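Local coordinates for protein endonuclease III (Geobacillus stearothermophilus, PDB 1ORP) that probably repairs oxidised bases in DNA as an iron-sulfur glycosylase and lyase of the HhH-GPD superfamily, at residues A140-V145 and R183-G188. Numbering follows the deposited sequence.
Sequences AVDTHV and RMIFFG. With nucleotides of chain B.
Buried helix-to-helix packing joins the capped N-terminal turn of helix 143-152 to helix 177-190 in this HhH-GPD fold, Val-145 meeting Met-184 and Ile-185, and Asp-142 meeting Ile-185. Ile-185 is the wedge: its CD1 lies 3.5 Å from CG2 of Val-145, tight for two methyls. Beside it, CE of Met-184, brought round by the bend at chi3 (68°), meets CG1 of Val-145 at 4.0 Å. Where His-144 passes closest stands Gly-188; a CB there would lie tightly against CB of His-144.

The contact illustrates how an N-cap can serve two surfaces. With CG of Asp-142 set between backbone N and carbonyl carbon (chi1 75°), OD1 accepts an almost straight bond from Val-145 N at 2.8 Å, while OD2 takes His-144 N at 3.1 Å; both donors lie well out of the carboxylate plane. OD2 also hydrogen-bonds the modified residue of the bound DNA strand, probably between DA6 and DG8, as does NE2 of His-144, whose ND1 bonds Arg-147. This is consistent with a lesion-binding site at the helix start; Asp-142 is probably the family's conserved aspartate after the helix-hairpin-helix. An alanine here is likely to leave the amides of His-144 and Val-145 without their cap, the modified DNA residue without its hydrogen bond and a gap beside CD1 of Ile-185. Thr-143 N donates to OP1 of DG8 (2.9 Å) and OG1 to OP2 of DA6 (2.8 Å), both of chain B.

Leu-168 of helix 161-171 touches both Val-145 and Met-184, which reaches onward to helix 7-20, while Phe-187 touches the iron-sulfur cluster.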
loop_
_atom_site.group_PDB
_atom_site.type_symbol
_atom_site.label_atom_id
_atom_site.label_comp_id
_atom_site.label_asym_id
_atom_site.label_seq_id
_atom_site.Cartn_x
_atom_site.Cartn_y
_atom_site.Cartn_z
ATOM N N ALA C 140 4.206 -4.823 -0.893
ATOM C CA ALA C 140 3.142 -4.213 -1.675
ATOM C C ALA C 140 3.749 -3.137 -2.574
ATOM O O ALA C 140 4.506 -2.283 -2.112
ATOM C CB ALA C 140 2.116 -3.617 -0.764
ATOM N N VAL C 141 3.440 -3.195 -3.863
ATOM C CA VAL C 141 3.975 -2.214 -4.791
ATOM C C VAL C 141 2.887 -1.228 -5.225
ATOM O O VAL C 141 1.951 -1.582 -5.950
ATOM C CB VAL C 141 4.616 -2.898 -6.023
ATOM C CG1 VAL C 141 5.121 -1.850 -7.003
ATOM C CG2 VAL C 141 5.778 -3.782 -5.569
ATOM N N ASP C 142 3.022 0.007 -4.746
ATOM C CA ASP C 142 2.086 1.092 -5.040
ATOM C C ASP C 142 2.799 2.150 -5.874
ATOM O O ASP C 142 3.902 1.923 -6.388
ATOM C CB ASP C 142 1.621 1.749 -3.738
ATOM C CG ASP C 142 2.693 2.648 -3.142
ATOM O OD1 ASP C 142 3.860 2.209 -3.087
ATOM O OD2 ASP C 142 2.383 3.791 -2.740
ATOM N N THR C 143 2.173 3.323 -5.981
ATOM C CA THR C 143 2.756 4.415 -6.738
ATOM C C THR C 143 4.127 4.786 -6.208
ATOM O O THR C 143 5.059 4.942 -6.980
ATOM C CB THR C 143 1.829 5.683 -6.737
ATOM O OG1 THR C 143 2.382 6.665 -7.611
ATOM C CG2 THR C 143 1.704 6.293 -5.350
ATOM N N HIS C 144 4.269 4.896 -4.891
ATOM C CA HIS C 144 5.560 5.261 -4.301
ATOM C C HIS C 144 6.642 4.217 -4.532
ATOM O O HIS C 144 7.709 4.537 -5.065
ATOM C CB HIS C 144 5.422 5.516 -2.790
ATOM C CG HIS C 144 4.482 6.630 -2.453
ATOM N ND1 HIS C 144 4.629 7.903 -2.959
ATOM C CD2 HIS C 144 3.349 6.648 -1.712
ATOM C CE1 HIS C 144 3.622 8.655 -2.551
ATOM N NE2 HIS C 144 2.830 7.916 -1.795
ATOM N N VAL C 145 6.372 2.976 -4.134
ATOM C CA VAL C 145 7.362 1.915 -4.295
ATOM C C VAL C 145 7.841 1.825 -5.735
ATOM O O VAL C 145 9.042 1.747 -5.985
ATOM C CB VAL C 145 6.800 0.554 -3.856
ATOM C CG1 VAL C 145 7.846 -0.555 -4.086
ATOM C CG2 VAL C 145 6.399 0.624 -2.389
ATOM N N ARG C 183 9.515 1.585 4.540
ATOM C CA ARG C 183 10.609 2.532 4.390
ATOM C C ARG C 183 10.583 3.137 2.991
ATOM O O ARG C 183 10.769 4.354 2.820
ATOM C CB ARG C 183 11.944 1.849 4.632
ATOM C CG ARG C 183 12.219 1.581 6.091
ATOM C CD ARG C 183 13.425 0.692 6.268
ATOM N NE ARG C 183 13.674 0.391 7.673
ATOM C CZ ARG C 183 14.303 -0.700 8.091
ATOM N NH1 ARG C 183 14.737 -1.586 7.202
ATOM N NH2 ARG C 183 14.497 -0.908 9.390
ATOM N N MET C 184 10.337 2.296 1.988
ATOM C CA MET C 184 10.275 2.792 0.622
ATOM C C MET C 184 9.074 3.724 0.450
ATOM O O MET C 184 9.165 4.729 -0.254
ATOM C CB MET C 184 10.214 1.632 -0.386
ATOM C CG MET C 184 11.517 0.831 -0.497
ATOM S SD MET C 184 11.534 -0.388 -1.856
ATOM C CE MET C 184 11.539 0.734 -3.273
ATOM N N ILE C 185 7.954 3.390 1.092
ATOM C CA ILE C 185 6.760 4.220 1.011
ATOM C C ILE C 185 7.109 5.581 1.593
ATOM O O ILE C 185 6.917 6.609 0.952
ATOM C CB ILE C 185 5.580 3.637 1.825
ATOM C CG1 ILE C 185 5.115 2.306 1.232
ATOM C CG2 ILE C 185 4.412 4.609 1.802
ATOM C CD1 ILE C 185 4.461 2.435 -0.122
ATOM N N PHE C 186 7.625 5.577 2.816
ATOM C CA PHE C 186 8.007 6.812 3.489
ATOM C C PHE C 186 9.006 7.595 2.671
ATOM O O PHE C 186 8.860 8.816 2.502
ATOM C CB PHE C 186 8.579 6.498 4.873
ATOM C CG PHE C 186 7.540 6.455 5.947
ATOM C CD1 PHE C 186 6.328 5.816 5.728
ATOM C CD2 PHE C 186 7.746 7.102 7.162
ATOM C CE1 PHE C 186 5.325 5.821 6.695
ATOM C CE2 PHE C 186 6.749 7.115 8.141
ATOM C CZ PHE C 186 5.533 6.471 7.902
ATOM N N PHE C 187 10.012 6.891 2.153
ATOM C CA PHE C 187 11.040 7.528 1.334
ATOM C C PHE C 187 10.408 8.259 0.160
ATOM O O PHE C 187 10.791 9.380 -0.151
ATOM C CB PHE C 187 12.046 6.506 0.793
ATOM C CG PHE C 187 13.174 7.128 -0.001
ATOM C CD1 PHE C 187 14.272 7.705 0.648
ATOM C CD2 PHE C 187 13.121 7.179 -1.396
ATOM C CE1 PHE C 187 15.295 8.324 -0.081
ATOM C CE2 PHE C 187 14.133 7.794 -2.130
ATOM C CZ PHE C 187 15.224 8.371 -1.474
ATOM N N GLY C 188 9.431 7.623 -0.481
ATOM C CA GLY C 188 8.784 8.222 -1.629
ATOM C C GLY C 188 7.713 9.234 -1.294
ATOM O O GLY C 188 7.439 10.143 -2.084
ATOM P P DA B 6 1.642 10.084 -6.201
ATOM O OP1 DA B 6 2.996 9.964 -5.616
ATOM O OP2 DA B 6 1.250 9.207 -7.341
ATOM O "O5'" DA B 6 0.578 9.884 -5.036
ATOM C "C5'" DA B 6 0.599 10.734 -3.898
ATOM C "C4'" DA B 6 -0.659 10.549 -3.086
ATOM O "O4'" DA B 6 -1.793 11.067 -3.822
ATOM C "C3'" DA B 6 -0.990 9.094 -2.752
ATOM O "O3'" DA B 6 -1.528 9.028 -1.434
ATOM C "C2'" DA B 6 -2.061 8.736 -3.764
ATOM C "C1'" DA B 6 -2.790 10.062 -3.940
ATOM N N9 DA B 6 -3.446 10.230 -5.237
ATOM C C8 DA B 6 -2.956 9.918 -6.482
ATOM N N7 DA B 6 -3.790 10.180 -7.460
ATOM C C5 DA B 6 -4.902 10.706 -6.817
ATOM C C6 DA B 6 -6.132 11.185 -7.294
ATOM N N6 DA B 6 -6.465 11.221 -8.589
ATOM N N1 DA B 6 -7.024 11.634 -6.387
ATOM C C2 DA B 6 -6.692 11.606 -5.093
ATOM N N3 DA B 6 -5.567 11.185 -4.518
ATOM C C4 DA B 6 -4.703 10.739 -5.447
ATOM P P DG B 8 -1.830 3.885 -4.953
ATOM O OP1 DG B 8 -0.721 3.736 -5.918
ATOM O OP2 DG B 8 -2.541 5.195 -4.844
ATOM O "O5'" DG B 8 -2.937 2.777 -5.230
ATOM C "C5'" DG B 8 -2.587 1.488 -5.729
ATOM C "C4'" DG B 8 -3.835 0.654 -5.886
ATOM O "O4'" DG B 8 -4.747 1.327 -6.786
ATOM C "C3'" DG B 8 -3.652 -0.758 -6.444
ATOM O "O3'" DG B 8 -4.560 -1.609 -5.752
ATOM C "C2'" DG B 8 -4.031 -0.623 -7.909
ATOM C "C1'" DG B 8 -5.053 0.510 -7.905
ATOM N N9 DG B 8 -5.024 1.366 -9.089
ATOM C C8 DG B 8 -3.913 1.823 -9.762
ATOM N N7 DG B 8 -4.211 2.591 -10.777
ATOM C C5 DG B 8 -5.601 2.642 -10.774
ATOM C C6 DG B 8 -6.510 3.327 -11.644
ATOM O O6 DG B 8 -6.255 4.043 -12.610
ATOM N N1 DG B 8 -7.834 3.098 -11.284
ATOM C C2 DG B 8 -8.241 2.317 -10.232
ATOM N N2 DG B 8 -9.567 2.211 -10.052
ATOM N N3 DG B 8 -7.412 1.683 -9.417
ATOM C C4 DG B 8 -6.117 1.888 -9.744
#